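Local coordinates for protein eukaryotic translation initiation factor 2A (Schizosaccharomyces pombe, PDB 3WJ9) that probably directs the codon-dependent binding of initiator methionyl-tRNA to 40S ribosomal subunits early in the translation of a few specific mRNAs, at residues Q6-S12 and E400-W406; A353-Y358 and T370-R376. One frame throughout, in Å; residues are numbered along the deposited sequence.

Overall arrangement
This chain is the beta-propeller part of a longer protein, and the two contacts lie side by side in it, their centres about 11 Å apart. Contact 1 joins the first strand, 6-11, to the last, 401-406, which brings the two ends of the chain together and closes the ring of blades. Contact 2 falls between those ends in sequence and is local to the fourth WD repeat, at the end of the sheet of strands 358-361, 367-372, 382-387 and 392-397. The two meet directly: Leu401 O probably accepts a hydrogen bond from Ser374 N, and the Tyr358 ring packs against the carbonyl oxygen of Ala404. The closing strand is thereby tied to the neighbouring blade.

Contact 1: Q6-S12 and E400-W406; sequences QFAYRSS and ELYQAFW
Phe7 turns the edge of its ring toward the face of the six-membered ring of Trp406, an edge-to-face pair with centroids 5.8 Å apart and planes at 85°. At the edge of that indole, near its plane, sits the carbonyl oxygen of Gln6, 3.5 Å from Trp406 CE3; the indole NE1 is hydrogen-bonded to Glu360 O. Over one face of the Arg10 guanidinium lies Tyr402 CB, offset toward the rim, and the tyrosine ring beyond is only modestly tilted against it. The carbonyl oxygen of Glu400 stands over the centre of one face of that ring. At the guanidinium edge Gln403 takes the bond: Arg10 NH2 points straight at Gln403 OE1, 3.0 Å away and in the guanidinium plane, although it reaches the amide from well above the carbonyl plane. A bend at chi3 (63°) swings the otherwise extended arginine toward Tyr402 and Gln403. On that same side of the sheet Ala8 CB packs 3.6 Å from Phe405 CE1, and Gln403 CD lies at the edge of the Phe405 ring.

Between the strands the pairing is antiparallel. Ala8 N bonds to Phe405 O (2.7 Å), Phe405 N returns to Ala8 O, and Arg10 N reaches Gln403 O. Then the register slips: Tyr402 N (2.9 Å) and, more weakly, Gln403 N both turn to Arg10 O, a classic beta bulge. Past it, Ser12 N bonds to Glu400 O at 2.7 Å, while the Glu400 carboxylate makes a salt bridge with Arg378.

In chemical terms, backbone bonds hold the seam along most of its length, and Arg10 adds a polar clasp beside the bulge, with a weak bond from NH1 to Ala37 O. Joining the terminal strands in this way is the "velcro" closure of a beta-propeller.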
ATOM      1  N   GLN A   6     -16.683   5.671   8.303  1.00 44.89           N
ATOM      2  CA  GLN A   6     -17.076   4.692   7.291  1.00 39.07           C
ATOM      3  C   GLN A   6     -15.967   3.703   6.955  1.00 36.67           C
ATOM      4  O   GLN A   6     -14.792   4.061   6.882  1.00 34.66           O
ATOM      5  CB  GLN A   6     -17.536   5.394   6.004  1.00 30.05           C
ATOM      6  CG  GLN A   6     -18.065   4.432   4.932  1.00 31.37           C
ATOM      7  CD  GLN A   6     -18.400   5.111   3.613  1.00 48.53           C
ATOM      8  OE1 GLN A   6     -18.206   4.537   2.540  1.00 54.77           O
ATOM      9  NE2 GLN A   6     -18.913   6.333   3.686  1.00 50.86           N
ATOM     10  N   PHE A   7     -16.363   2.450   6.759  1.00 35.72           N
ATOM     11  CA  PHE A   7     -15.479   1.422   6.229  1.00 38.57           C
ATOM     12  C   PHE A   7     -16.232   0.617   5.176  1.00 35.11           C
ATOM     13  O   PHE A   7     -17.455   0.702   5.084  1.00 39.24           O
ATOM     14  CB  PHE A   7     -14.962   0.510   7.344  1.00 43.20           C
ATOM     15  CG  PHE A   7     -16.042  -0.269   8.045  1.00 31.62           C
ATOM     16  CD1 PHE A   7     -16.665   0.248   9.168  1.00 42.45           C
ATOM     17  CD2 PHE A   7     -16.420  -1.523   7.592  1.00 35.85           C
ATOM     18  CE1 PHE A   7     -17.655  -0.463   9.820  1.00 45.66           C
ATOM     19  CE2 PHE A   7     -17.409  -2.240   8.239  1.00 32.83           C
ATOM     20  CZ  PHE A   7     -18.026  -1.708   9.356  1.00 44.41           C
ATOM     21  N   ALA A   8     -15.504  -0.158   4.381  1.00 33.52           N
ATOM     22  CA  ALA A   8     -16.125  -1.012   3.377  1.00 24.03           C
ATOM     23  C   ALA A   8     -15.943  -2.476   3.737  1.00 29.04           C
ATOM     24  O   ALA A   8     -15.037  -2.825   4.489  1.00 35.10           O
ATOM     25  CB  ALA A   8     -15.543  -0.731   2.004  1.00 35.80           C
ATOM     26  N   TYR A   9     -16.807  -3.330   3.203  1.00 30.71           N
ATOM     27  CA  TYR A   9     -16.673  -4.765   3.409  1.00 31.22           C
ATOM     28  C   TYR A   9     -17.084  -5.519   2.156  1.00 34.51           C
ATOM     29  O   TYR A   9     -17.948  -5.070   1.404  1.00 33.42           O
ATOM     30  CB  TYR A   9     -17.512  -5.233   4.603  1.00 40.64           C
ATOM     31  CG  TYR A   9     -19.003  -5.265   4.340  1.00 45.48           C
ATOM     32  CD1 TYR A   9     -19.787  -4.140   4.545  1.00 49.62           C
ATOM     33  CD2 TYR A   9     -19.627  -6.426   3.893  1.00 43.29           C
ATOM     34  CE1 TYR A   9     -21.148  -4.165   4.307  1.00 54.94           C
ATOM     35  CE2 TYR A   9     -20.986  -6.460   3.651  1.00 48.36           C
ATOM     36  CZ  TYR A   9     -21.743  -5.327   3.861  1.00 56.78           C
ATOM     37  OH  TYR A   9     -23.098  -5.356   3.622  1.00 65.27           O
ATOM     38  N   ARG A  10     -16.457  -6.668   1.935  1.00 41.17           N
ATOM     39  CA  ARG A  10     -16.847  -7.547   0.846  1.00 36.67           C
ATOM     40  C   ARG A  10     -16.714  -8.998   1.275  1.00 38.02           C
ATOM     41  O   ARG A  10     -15.608  -9.511   1.431  1.00 40.89           O
ATOM     42  CB  ARG A  10     -16.005  -7.285  -0.402  1.00 42.00           C
ATOM     43  CG  ARG A  10     -16.410  -8.136  -1.595  1.00 44.42           C
ATOM     44  CD  ARG A  10     -15.518  -7.871  -2.794  1.00 35.20           C
ATOM     45  NE  ARG A  10     -14.131  -8.244  -2.539  1.00 41.36           N
ATOM     46  CZ  ARG A  10     -13.629  -9.453  -2.765  1.00 42.08           C
ATOM     47  NH1 ARG A  10     -14.401 -10.411  -3.260  1.00 50.54           N
ATOM     48  NH2 ARG A  10     -12.355  -9.704  -2.505  1.00 37.95           N
ATOM     49  N   SER A  11     -17.848  -9.653   1.482  1.00 49.47           N
ATOM     50  CA  SER A  11     -17.851 -11.067   1.821  1.00 47.32           C
ATOM     51  C   SER A  11     -18.298 -11.872   0.612  1.00 58.67           C
ATOM     52  O   SER A  11     -18.751 -11.306  -0.383  1.00 64.35           O
ATOM     53  CB  SER A  11     -18.761 -11.337   3.021  1.00 45.41           C
ATOM     54  OG  SER A  11     -20.106 -11.001   2.728  1.00 56.47           O
ATOM     55  N   SER A  12     -18.173 -13.192   0.699  1.00 59.97           N
ATOM     56  CA  SER A  12     -18.619 -14.079  -0.371  1.00 66.82           C
ATOM     57  C   SER A  12     -20.108 -13.921  -0.629  1.00 64.67           C
ATOM     58  O   SER A  12     -20.620 -14.314  -1.677  1.00 61.03           O
ATOM     59  CB  SER A  12     -18.305 -15.536  -0.025  1.00 74.15           C
ATOM     60  OG  SER A  12     -19.023 -15.948   1.125  1.00 71.06           O
ATOM     61  N   GLU A 400     -17.464 -16.413   4.777  1.00 67.87           N
ATOM     62  CA  GLU A 400     -16.286 -16.172   3.955  1.00 60.76           C
ATOM     63  C   GLU A 400     -16.131 -14.687   3.644  1.00 58.93           C
ATOM     64  O   GLU A 400     -16.614 -14.198   2.624  1.00 59.56           O
ATOM     65  CB  GLU A 400     -16.361 -16.984   2.662  1.00 62.79           C
ATOM     66  CG  GLU A 400     -15.016 -17.218   1.999  1.00 77.91           C
ATOM     67  CD  GLU A 400     -15.102 -18.170   0.825  1.00 75.87           C
ATOM     68  OE1 GLU A 400     -16.196 -18.288   0.234  1.00 77.82           O
ATOM     69  OE2 GLU A 400     -14.079 -18.805   0.495  1.00 68.39           O
ATOM     70  N   LEU A 401     -15.460 -13.975   4.543  1.00 47.24           N
ATOM     71  CA  LEU A 401     -15.172 -12.558   4.351  1.00 41.59           C
ATOM     72  C   LEU A 401     -13.864 -12.385   3.589  1.00 45.44           C
ATOM     73  O   LEU A 401     -12.894 -13.104   3.832  1.00 50.26           O
ATOM     74  CB  LEU A 401     -15.100 -11.834   5.696  1.00 31.69           C
ATOM     75  CG  LEU A 401     -14.683 -10.362   5.655  1.00 33.85           C
ATOM     76  CD1 LEU A 401     -15.770  -9.503   5.024  1.00 34.10           C
ATOM     77  CD2 LEU A 401     -14.327  -9.857   7.042  1.00 26.47           C
ATOM     78  N   TYR A 402     -13.838 -11.428   2.668  1.00 43.42           N
ATOM     79  CA  TYR A 402     -12.682 -11.250   1.802  1.00 35.86           C
ATOM     80  C   TYR A 402     -11.839 -10.031   2.181  1.00 41.24           C
ATOM     81  O   TYR A 402     -10.627 -10.139   2.342  1.00 39.71           O
ATOM     82  CB  TYR A 402     -13.135 -11.167   0.345  1.00 47.43           C
ATOM     83  CG  TYR A 402     -13.750 -12.460  -0.139  1.00 51.71           C
ATOM     84  CD1 TYR A 402     -13.190 -13.682   0.211  1.00 49.62           C
ATOM     85  CD2 TYR A 402     -14.883 -12.466  -0.941  1.00 58.64           C
ATOM     86  CE1 TYR A 402     -13.734 -14.871  -0.224  1.00 56.72           C
ATOM     87  CE2 TYR A 402     -15.434 -13.659  -1.385  1.00 70.53           C
ATOM     88  CZ  TYR A 402     -14.856 -14.857  -1.019  1.00 66.42           C
ATOM     89  OH  TYR A 402     -15.395 -16.048  -1.449  1.00 77.88           O
ATOM     90  N   GLN A 403     -12.474  -8.872   2.319  1.00 42.22           N
ATOM     91  CA  GLN A 403     -11.766  -7.679   2.764  1.00 44.88           C
ATOM     92  C   GLN A 403     -12.679  -6.731   3.532  1.00 34.64           C
ATOM     93  O   GLN A 403     -13.906  -6.767   3.398  1.00 39.87           O
ATOM     94  CB  GLN A 403     -11.137  -6.936   1.583  1.00 47.84           C
ATOM     95  CG  GLN A 403     -12.056  -6.736   0.374  1.00 51.02           C
ATOM     96  CD  GLN A 403     -11.292  -6.611  -0.935  1.00 39.25           C
ATOM     97  OE1 GLN A 403     -10.597  -7.534  -1.368  1.00 65.16           O
ATOM     98  NE2 GLN A 403     -11.426  -5.461  -1.577  1.00 65.45           N
ATOM     99  N   ALA A 404     -12.055  -5.883   4.339  1.00 40.17           N
ATOM    100  CA  ALA A 404     -12.748  -4.900   5.157  1.00 38.79           C
ATOM    101  C   ALA A 404     -11.762  -3.799   5.526  1.00 46.23           C
ATOM    102  O   ALA A 404     -10.737  -4.067   6.147  1.00 53.56           O
ATOM    103  CB  ALA A 404     -13.328  -5.548   6.406  1.00 29.55           C
ATOM    104  N   PHE A 405     -12.066  -2.563   5.142  1.00 38.54           N
ATOM    105  CA  PHE A 405     -11.109  -1.475   5.313  1.00 29.65           C
ATOM    106  C   PHE A 405     -11.783  -0.122   5.499  1.00 29.03           C
ATOM    107  O   PHE A 405     -12.864   0.125   4.967  1.00 34.21           O
ATOM    108  CB  PHE A 405     -10.158  -1.420   4.111  1.00 34.75           C
ATOM    109  CG  PHE A 405     -10.827  -1.709   2.794  1.00 35.22           C
ATOM    110  CD1 PHE A 405     -11.540  -0.724   2.132  1.00 34.28           C
ATOM    111  CD2 PHE A 405     -10.732  -2.963   2.210  1.00 42.01           C
ATOM    112  CE1 PHE A 405     -12.158  -0.986   0.921  1.00 24.67           C
ATOM    113  CE2 PHE A 405     -11.344  -3.230   1.000  1.00 41.12           C
ATOM    114  CZ  PHE A 405     -12.058  -2.241   0.354  1.00 31.69           C
ATOM    115  N   TRP A 406     -11.126   0.750   6.260  1.00 31.12           N
ATOM    116  CA  TRP A 406     -11.603   2.109   6.494  1.00 35.20           C
ATOM    117  C   TRP A 406     -11.650   2.935   5.216  1.00 33.06           C
ATOM    118  O   TRP A 406     -10.865   2.714   4.293  1.00 36.77           O
ATOM    119  CB  TRP A 406     -10.706   2.824   7.506  1.00 31.94           C
ATOM    120  CG  TRP A 406     -10.760   2.275   8.891  1.00 42.99           C
ATOM    121  CD1 TRP A 406      -9.771   1.604   9.546  1.00 41.54           C
ATOM    122  CD2 TRP A 406     -11.856   2.368   9.805  1.00 44.21           C
ATOM    123  NE1 TRP A 406     -10.185   1.267  10.811  1.00 34.86           N
ATOM    124  CE2 TRP A 406     -11.463   1.724  10.995  1.00 39.87           C
ATOM    125  CE3 TRP A 406     -13.134   2.929   9.732  1.00 43.44           C
ATOM    126  CZ2 TRP A 406     -12.303   1.625  12.102  1.00 41.44           C
ATOM    127  CZ3 TRP A 406     -13.965   2.831  10.832  1.00 37.73           C
ATOM    128  CH2 TRP A 406     -13.547   2.185  12.000  1.00 41.99           C
TER

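Contact 2: A353-Y358 and T370-R376; sequences AANCTY and TAVTSPR
Thr357 and Thr373 both carry OG1 between the backbone N and the carbonyl carbon (chi1 72° and 61°), which brings the two hydroxyls together across the contact. The model puts these oxygens implausibly close, so a hydrogen bond of either direction is possible but its length is doubtful. Arg376, stretched out from CG to NE, runs back past the same threonine in the opposite direction: its CD lies 3.6 Å from Thr357 CB, and one face of the guanidinium covers Thr357 CA.

Earlier in the loop, Val372 straddles the carbonyl of Asn355 with both methyls, CG1 at 3.3 Å and CG2 at 3.2 Å from Asn355 O. That carbonyl belongs to a type II turn from Ala353 to Cys356, closed by Cys356 N to Ala353 O (3.1 Å), with Asn355 at the positive-phi position.

From the turn the chain enters strand 358-361 through a classic beta bulge, Thr357 and Tyr358 together facing Ala371. Thr357 N donates to Ala371 O at 3.0 Å, and Ala371 N to Tyr358 O. Cys356 SG packs 3.9 Å from Thr370 CB and accepts a weak bond from Tyr358 N; the Thr370 hydroxyl is engaged by Trp386 NE1 of the same blade.

Two backbone bonds, then, fix how the loop joins the blade within the fourth WD repeat, and side chains do the rest: the Val372 methyls resting against the carbonyl of Asn355, and the long Arg376 chain packed along Thr357, with Arg376 itself exposed.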
ATOM      1  N   ALA A 353      -6.398 -10.560  18.857  1.00 52.24           N
ATOM      2  CA  ALA A 353      -7.217 -10.876  17.704  1.00 53.31           C
ATOM      3  C   ALA A 353      -6.600 -12.078  17.009  1.00 52.13           C
ATOM      4  O   ALA A 353      -5.847 -11.937  16.046  1.00 60.38           O
ATOM      5  CB  ALA A 353      -7.317  -9.690  16.764  1.00 57.06           C
ATOM      6  N   ALA A 354      -6.895 -13.258  17.541  1.00 48.24           N
ATOM      7  CA  ALA A 354      -6.387 -14.507  16.993  1.00 52.26           C
ATOM      8  C   ALA A 354      -6.750 -14.627  15.522  1.00 50.07           C
ATOM      9  O   ALA A 354      -7.852 -14.250  15.117  1.00 56.66           O
ATOM     10  CB  ALA A 354      -6.934 -15.688  17.774  1.00 66.84           C
ATOM     11  N   ASN A 355      -5.804 -15.127  14.731  1.00 59.48           N
ATOM     12  CA  ASN A 355      -6.007 -15.355  13.305  1.00 59.49           C
ATOM     13  C   ASN A 355      -6.297 -14.079  12.515  1.00 61.65           C
ATOM     14  O   ASN A 355      -6.765 -14.142  11.379  1.00 72.87           O
ATOM     15  CB  ASN A 355      -7.141 -16.361  13.095  1.00 57.77           C
ATOM     16  CG  ASN A 355      -6.802 -17.738  13.623  1.00 67.73           C
ATOM     17  OD1 ASN A 355      -5.723 -18.266  13.359  1.00 76.45           O
ATOM     18  ND2 ASN A 355      -7.721 -18.326  14.381  1.00 63.93           N
ATOM     19  N   CYS A 356      -6.015 -12.925  13.114  1.00 53.31           N
ATOM     20  CA  CYS A 356      -6.218 -11.650  12.437  1.00 48.60           C
ATOM     21  C   CYS A 356      -5.285 -11.533  11.237  1.00 47.29           C
ATOM     22  O   CYS A 356      -4.074 -11.721  11.356  1.00 51.58           O
ATOM     23  CB  CYS A 356      -5.996 -10.483  13.398  1.00 57.61           C
ATOM     24  SG  CYS A 356      -6.096  -8.849  12.646  1.00 61.04           S
ATOM     25  N   THR A 357      -5.861 -11.226  10.079  1.00 41.75           N
ATOM     26  CA  THR A 357      -5.100 -11.148   8.840  1.00 40.81           C
ATOM     27  C   THR A 357      -5.028  -9.716   8.327  1.00 47.66           C
ATOM     28  O   THR A 357      -4.388  -9.439   7.313  1.00 50.85           O
ATOM     29  CB  THR A 357      -5.716 -12.036   7.747  1.00 40.89           C
ATOM     30  OG1 THR A 357      -6.943 -11.454   7.289  1.00 45.41           O
ATOM     31  CG2 THR A 357      -5.987 -13.435   8.287  1.00 52.86           C
ATOM     32  N   TYR A 358      -5.693  -8.809   9.034  1.00 48.47           N
ATOM     33  CA  TYR A 358      -5.728  -7.407   8.638  1.00 29.86           C
ATOM     34  C   TYR A 358      -6.066  -6.505   9.823  1.00 35.51           C
ATOM     35  O   TYR A 358      -7.001  -6.782  10.573  1.00 37.07           O
ATOM     36  CB  TYR A 358      -6.740  -7.195   7.510  1.00 39.67           C
ATOM     37  CG  TYR A 358      -6.861  -5.755   7.082  1.00 52.84           C
ATOM     38  CD1 TYR A 358      -6.012  -5.227   6.121  1.00 49.28           C
ATOM     39  CD2 TYR A 358      -7.820  -4.922   7.642  1.00 41.94           C
ATOM     40  CE1 TYR A 358      -6.116  -3.911   5.729  1.00 45.27           C
ATOM     41  CE2 TYR A 358      -7.928  -3.607   7.259  1.00 38.82           C
ATOM     42  CZ  TYR A 358      -7.076  -3.106   6.301  1.00 38.72           C
ATOM     43  OH  TYR A 358      -7.187  -1.794   5.916  1.00 62.98           O
ATOM     44  N   THR A 370     -10.000  -4.680  13.103  1.00 35.23           N
ATOM     45  CA  THR A 370      -9.322  -5.951  12.888  1.00 26.00           C
ATOM     46  C   THR A 370     -10.260  -6.875  12.125  1.00 33.61           C
ATOM     47  O   THR A 370     -11.480  -6.755  12.234  1.00 40.98           O
ATOM     48  CB  THR A 370      -8.886  -6.622  14.211  1.00 26.85           C
ATOM     49  OG1 THR A 370     -10.036  -6.919  15.012  1.00 39.96           O
ATOM     50  CG2 THR A 370      -7.940  -5.722  14.994  1.00 20.47           C
ATOM     51  N   ALA A 371      -9.694  -7.786  11.342  1.00 35.23           N
ATOM     52  CA  ALA A 371     -10.501  -8.729  10.581  1.00 32.87           C
ATOM     53  C   ALA A 371      -9.783 -10.057  10.414  1.00 37.28           C
ATOM     54  O   ALA A 371      -8.572 -10.153  10.603  1.00 40.88           O
ATOM     55  CB  ALA A 371     -10.859  -8.147   9.217  1.00 28.79           C
ATOM     56  N   VAL A 372     -10.549 -11.084  10.071  1.00 46.39           N
ATOM     57  CA  VAL A 372      -9.993 -12.381   9.717  1.00 44.06           C
ATOM     58  C   VAL A 372     -10.552 -12.751   8.347  1.00 38.89           C
ATOM     59  O   VAL A 372     -11.768 -12.815   8.168  1.00 41.67           O
ATOM     60  CB  VAL A 372     -10.335 -13.457  10.765  1.00 51.63           C
ATOM     61  CG1 VAL A 372      -9.843 -14.815  10.311  1.00 53.51           C
ATOM     62  CG2 VAL A 372      -9.728 -13.092  12.114  1.00 53.15           C
ATOM     63  N   THR A 373      -9.667 -12.975   7.378  1.00 55.15           N
ATOM     64  CA  THR A 373     -10.093 -13.057   5.984  1.00 53.66           C
ATOM     65  C   THR A 373      -9.759 -14.370   5.269  1.00 60.58           C
ATOM     66  O   THR A 373      -8.792 -15.056   5.595  1.00 64.13           O
ATOM     67  CB  THR A 373      -9.484 -11.900   5.159  1.00 52.46           C
ATOM     68  OG1 THR A 373      -8.054 -11.986   5.187  1.00 53.70           O
ATOM     69  CG2 THR A 373      -9.917 -10.556   5.725  1.00 52.24           C
ATOM     70  N   SER A 374     -10.594 -14.691   4.287  1.00 57.55           N
ATOM     71  CA  SER A 374     -10.389 -15.800   3.363  1.00 65.21           C
ATOM     72  C   SER A 374      -9.819 -15.201   2.074  1.00 69.44           C
ATOM     73  O   SER A 374     -10.114 -14.050   1.758  1.00 66.03           O
ATOM     74  CB  SER A 374     -11.715 -16.535   3.120  1.00 63.96           C
ATOM     75  OG  SER A 374     -11.580 -17.647   2.253  1.00 78.36           O
ATOM     76  N   PRO A 375      -8.988 -15.955   1.334  1.00 69.56           N
ATOM     77  CA  PRO A 375      -8.551 -17.332   1.577  1.00 66.61           C
ATOM     78  C   PRO A 375      -7.314 -17.464   2.467  1.00 66.04           C
ATOM     79  O   PRO A 375      -6.773 -18.563   2.569  1.00 66.69           O
ATOM     80  CB  PRO A 375      -8.248 -17.841   0.168  1.00 88.13           C
ATOM     81  CG  PRO A 375      -7.759 -16.637  -0.544  1.00110.35           C
ATOM     82  CD  PRO A 375      -8.513 -15.460   0.028  1.00 83.68           C
ATOM     83  N   ARG A 376      -6.877 -16.380   3.104  1.00 55.29           N
ATOM     84  CA  ARG A 376      -5.777 -16.480   4.060  1.00 58.45           C
ATOM     85  C   ARG A 376      -6.232 -17.305   5.263  1.00 60.20           C
ATOM     86  O   ARG A 376      -5.414 -17.854   6.001  1.00 69.02           O
ATOM     87  CB  ARG A 376      -5.291 -15.093   4.497  1.00 66.00           C
ATOM     88  CG  ARG A 376      -4.006 -15.126   5.313  1.00 81.61           C
ATOM     89  CD  ARG A 376      -3.454 -13.734   5.570  1.00 73.93           C
ATOM     90  NE  ARG A 376      -2.337 -13.766   6.509  1.00 53.49           N
ATOM     91  CZ  ARG A 376      -1.704 -12.688   6.962  1.00 63.03           C
ATOM     92  NH1 ARG A 376      -2.077 -11.479   6.565  1.00 57.65           N
ATOM     93  NH2 ARG A 376      -0.697 -12.819   7.813  1.00 65.67           N
TER